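Local structure of thin, isoform D (Drosophila melanogaster, 6XG7) at residues Ile108-Arg111 with Ile116-Leu119; Gln164-Gln167 with Ser171-Gly174. The protein probably acts in ubiquitin transfer as a RING and NHL-repeat protein, with this chain forming its NHL beta-propeller, a protein-binding region. All coordinates share one frame; numbering follows the deposited sequence.

Interaction 1: residues Ile108-Arg111 with Ile116-Leu119; sequences IADR and IQVL
Ile-108 and Leu-119 cross obliquely and press their CD1 methyls together, CD1 to CD1 3.4 Å apart. That is closer than carbons usually pack, and Leu-119 has chi2 at 101°, off a staggered position. Beside them Ile-108 and Gln-117 form an antiparallel hydrogen-bonded pair, with Ile-108 N to Gln-117 O at 2.9 Å and Gln-117 N to Ile-108 O at 3.0 Å. The opposite face, where Ala-109 pairs with Ile-116, is less tight: Ile-116 CD1 lies 3.8 Å from Ala-109 CA, an ordinary van der Waals contact. The contact nevertheless remains buried. At the end of the second strand of the blade, Asp-110 holds CG anti to its own N (chi1 -169°), putting OD2 3.0 Å from Gln-117 NE2. This bond is bent, and the donor arrives 47° out of the carboxylate plane. OD2 also takes a salt bridge from Arg-115 and a bond from Asn-113, OD1 one from Asp-93 N. A leucine in place of Asp-110 would probably leave Arg-115 and Asn-113 without this acceptor and Gln-117 NE2 with one fewer. Since Gln-117 also bonds Glu-91 O and Gly-90 N, the chemistry implies a buried polar network tying the hairpin to Gly-90 to Asp-93, which includes strand 91-92.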
loop_
_atom_site.group_PDB
_atom_site.type_symbol
_atom_site.label_atom_id
_atom_site.label_comp_id
_atom_site.label_asym_id
_atom_site.label_seq_id
_atom_site.Cartn_x
_atom_site.Cartn_y
_atom_site.Cartn_z
ATOM N N ILE A 108 9.041 -4.583 -4.517
ATOM C CA ILE A 108 8.666 -5.250 -3.272
ATOM C C ILE A 108 9.466 -4.670 -2.117
ATOM O O ILE A 108 10.702 -4.584 -2.182
ATOM C CB ILE A 108 8.908 -6.770 -3.348
ATOM C CG1 ILE A 108 7.824 -7.479 -4.158
ATOM C CG2 ILE A 108 8.906 -7.394 -1.945
ATOM C CD1 ILE A 108 7.922 -7.303 -5.566
ATOM N N ALA A 109 8.764 -4.309 -1.046
ATOM C CA ALA A 109 9.409 -3.934 0.209
ATOM C C ALA A 109 9.603 -5.206 1.028
ATOM O O ALA A 109 8.646 -5.779 1.566
ATOM C CB ALA A 109 8.581 -2.896 0.958
ATOM N N ASP A 110 10.852 -5.648 1.111
ATOM C CA ASP A 110 11.204 -6.937 1.703
ATOM C C ASP A 110 11.529 -6.699 3.173
ATOM O O ASP A 110 12.678 -6.625 3.588
ATOM C CB ASP A 110 12.373 -7.524 0.922
ATOM C CG ASP A 110 12.664 -8.949 1.267
ATOM O OD1 ASP A 110 11.906 -9.547 2.066
ATOM O OD2 ASP A 110 13.668 -9.476 0.727
ATOM N N ARG A 111 10.465 -6.602 3.973
ATOM C CA ARG A 111 10.467 -6.047 5.323
ATOM C C ARG A 111 11.639 -6.527 6.179
ATOM O O ARG A 111 12.431 -5.712 6.666
ATOM C CB ARG A 111 9.130 -6.381 5.990
ATOM C CG ARG A 111 8.981 -5.910 7.417
ATOM C CD ARG A 111 7.676 -6.475 8.009
ATOM N NE ARG A 111 7.564 -6.285 9.455
ATOM C CZ ARG A 111 6.717 -6.951 10.232
ATOM N NH1 ARG A 111 5.908 -7.864 9.713
ATOM N NH2 ARG A 111 6.677 -6.705 11.538
ATOM N N ILE A 116 14.668 -3.326 -0.745
ATOM C CA ILE A 116 13.705 -3.315 -1.839
ATOM C C ILE A 116 14.211 -4.259 -2.921
ATOM O O ILE A 116 15.416 -4.286 -3.211
ATOM C CB ILE A 116 13.565 -1.893 -2.427
ATOM C CG1 ILE A 116 13.200 -0.857 -1.353
ATOM C CG2 ILE A 116 12.547 -1.894 -3.571
ATOM C CD1 ILE A 116 11.985 -1.178 -0.551
ATOM N N GLN A 117 13.292 -4.992 -3.548
ATOM C CA GLN A 117 13.621 -5.796 -4.719
ATOM C C GLN A 117 12.773 -5.365 -5.910
ATOM O O GLN A 117 11.597 -5.023 -5.767
ATOM C CB GLN A 117 13.452 -7.299 -4.461
ATOM C CG GLN A 117 14.381 -7.835 -3.403
ATOM C CD GLN A 117 14.394 -9.343 -3.362
ATOM O OE1 GLN A 117 14.714 -10.002 -4.347
ATOM N NE2 GLN A 117 14.017 -9.899 -2.227
ATOM N N VAL A 118 13.407 -5.354 -7.075
ATOM C CA VAL A 118 12.755 -5.073 -8.340
ATOM C C VAL A 118 12.801 -6.335 -9.186
ATOM O O VAL A 118 13.873 -6.913 -9.396
ATOM C CB VAL A 118 13.428 -3.902 -9.075
ATOM C CG1 VAL A 118 12.705 -3.612 -10.364
ATOM C CG2 VAL A 118 13.514 -2.668 -8.197
ATOM N N LEU A 119 11.643 -6.758 -9.676
ATOM C CA LEU A 119 11.521 -7.934 -10.522
ATOM C C LEU A 119 10.868 -7.527 -11.834
ATOM O O LEU A 119 10.090 -6.579 -11.883
ATOM C CB LEU A 119 10.718 -9.022 -9.806
ATOM C CG LEU A 119 11.291 -9.430 -8.432
ATOM C CD1 LEU A 119 10.489 -8.766 -7.323
ATOM C CD2 LEU A 119 11.316 -10.940 -8.259
#

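Interaction 2: residues Gln164-Gln167 with Ser171-Gly174; sequences QVFQ and SFVG
Ser-171 and Gln-167 close the turn end of the hairpin: Gln-167 N donates to Ser-171 O at 2.9 Å, in the carbonyl plane. The Gln-167 chain, extended beyond CG (chi2 -177°), runs out beside the serine, bringing NE2 to 3.7 Å from Ser-171 CB, while its side chain crosses that of Val-173 at about a right angle, CG against CG2. NE2 then donates to a water at 2.9 Å, which in turn donates to Phe-172 O at 2.8 Å, so the amide bridges to the facing backbone. Ser-171 OG turns to Asp-169 in the intervening loop. Val-165 is the pivot of a classic beta bulge in the outer strand of this propeller blade, because Val-173 and Gly-174 both face it. Its O accepts from Val-173 N at 2.8 Å and from Gly-174 N at a longer 3.2 Å, both donors reaching it from one face of the carbonyl plane. Val-165 N returns a bond to Gly-174 O at 2.8 Å, and its CG1 rests against Val-173 CB. Phe-172, with CG anti to the backbone N (chi1 -179°), swings its ring under Gly-174 N. The edge of that ring carries Phe-166 CE2 and Gln-164 OE1; the oxygen lies 3.3 Å from Phe-172 CE1 and takes its hydrogen bond from Gly-137 N.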
loop_
_atom_site.group_PDB
_atom_site.type_symbol
_atom_site.label_atom_id
_atom_site.label_comp_id
_atom_site.label_asym_id
_atom_site.label_seq_id
_atom_site.Cartn_x
_atom_site.Cartn_y
_atom_site.Cartn_z
ATOM N N GLN A 164 11.871 7.543 1.859
ATOM C CA GLN A 164 13.055 7.656 1.025
ATOM C C GLN A 164 12.655 7.473 -0.432
ATOM O O GLN A 164 11.746 6.703 -0.764
ATOM C CB GLN A 164 14.124 6.636 1.394
ATOM C CG GLN A 164 14.713 6.794 2.769
ATOM C CD GLN A 164 15.963 5.966 2.928
ATOM O OE1 GLN A 164 16.991 6.265 2.322
ATOM N NE2 GLN A 164 15.871 4.894 3.699
ATOM N N VAL A 165 13.346 8.201 -1.304
ATOM C CA VAL A 165 13.055 8.269 -2.730
ATOM C C VAL A 165 14.287 7.806 -3.498
ATOM O O VAL A 165 15.415 8.222 -3.197
ATOM C CB VAL A 165 12.647 9.692 -3.171
ATOM C CG1 VAL A 165 12.200 9.686 -4.622
ATOM C CG2 VAL A 165 11.549 10.242 -2.257
ATOM N N PHE A 166 14.058 6.965 -4.511
ATOM C CA PHE A 166 15.105 6.325 -5.289
ATOM C C PHE A 166 14.769 6.410 -6.768
ATOM O O PHE A 166 13.598 6.450 -7.158
ATOM C CB PHE A 166 15.234 4.829 -4.923
ATOM C CG PHE A 166 15.489 4.601 -3.479
ATOM C CD1 PHE A 166 14.442 4.534 -2.573
ATOM C CD2 PHE A 166 16.787 4.512 -2.994
ATOM C CE1 PHE A 166 14.694 4.365 -1.224
ATOM C CE2 PHE A 166 17.016 4.341 -1.653
ATOM C CZ PHE A 166 15.973 4.276 -0.777
ATOM N N GLN A 167 15.807 6.396 -7.594
ATOM C CA GLN A 167 15.603 6.093 -8.998
ATOM C C GLN A 167 15.162 4.639 -9.147
ATOM O O GLN A 167 15.255 3.829 -8.216
ATOM C CB GLN A 167 16.899 6.297 -9.785
ATOM C CG GLN A 167 17.398 7.719 -9.784
ATOM C CD GLN A 167 18.628 7.882 -10.634
ATOM O OE1 GLN A 167 18.699 7.349 -11.736
ATOM N NE2 GLN A 167 19.613 8.615 -10.130
ATOM N N SER A 171 19.227 3.954 -7.024
ATOM C CA SER A 171 20.069 5.080 -6.642
ATOM C C SER A 171 19.317 6.032 -5.726
ATOM O O SER A 171 18.194 6.435 -6.033
ATOM C CB SER A 171 20.470 5.862 -7.886
ATOM O OG SER A 171 21.228 5.078 -8.761
ATOM N N PHE A 172 19.951 6.441 -4.626
ATOM C CA PHE A 172 19.307 7.339 -3.674
ATOM C C PHE A 172 19.094 8.718 -4.282
ATOM O O PHE A 172 20.009 9.306 -4.870
ATOM C CB PHE A 172 20.169 7.466 -2.423
ATOM C CG PHE A 172 19.583 8.370 -1.361
ATOM C CD1 PHE A 172 18.558 7.925 -0.522
ATOM C CD2 PHE A 172 20.070 9.656 -1.183
ATOM C CE1 PHE A 172 18.023 8.750 0.457
ATOM C CE2 PHE A 172 19.520 10.487 -0.206
ATOM C CZ PHE A 172 18.504 10.030 0.611
ATOM N N VAL A 173 17.876 9.230 -4.132
ATOM C CA VAL A 173 17.501 10.563 -4.587
ATOM C C VAL A 173 17.346 11.527 -3.416
ATOM O O VAL A 173 17.889 12.632 -3.445
ATOM C CB VAL A 173 16.221 10.518 -5.452
ATOM C CG1 VAL A 173 15.729 11.931 -5.778
ATOM C CG2 VAL A 173 16.490 9.721 -6.713
ATOM N N GLY A 174 16.583 11.143 -2.392
ATOM C CA GLY A 174 16.334 12.045 -1.280
ATOM C C GLY A 174 15.436 11.398 -0.251
ATOM O O GLY A 174 15.056 10.236 -0.373
HETATM O O HOH W 1 19.902 9.987 -7.580
#

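How the interactions relate
Both interactions are antiparallel hairpin pairings in neighbouring blades of the propeller, but at different depths. Interaction 1 joins the second and third strands of its blade and is wholly buried; interaction 2 joins the third strand of the next blade to its outer strand and is partly open to solvent. Both share backbone bonds and apolar contacts, while interaction 1 adds a buried side-chain network with a charged aspartate and interaction 2 a bulge and a water bridge at its rim. The blade repeat shows in the glutamines: Gln-164 bonds Asp-157, Lys-138 and Gly-137 much as Gln-117 bonds Asp-110, Glu-91 and Gly-90. Although the contacts do not touch, Phe-129 packs against both Ile-116 and Phe-166.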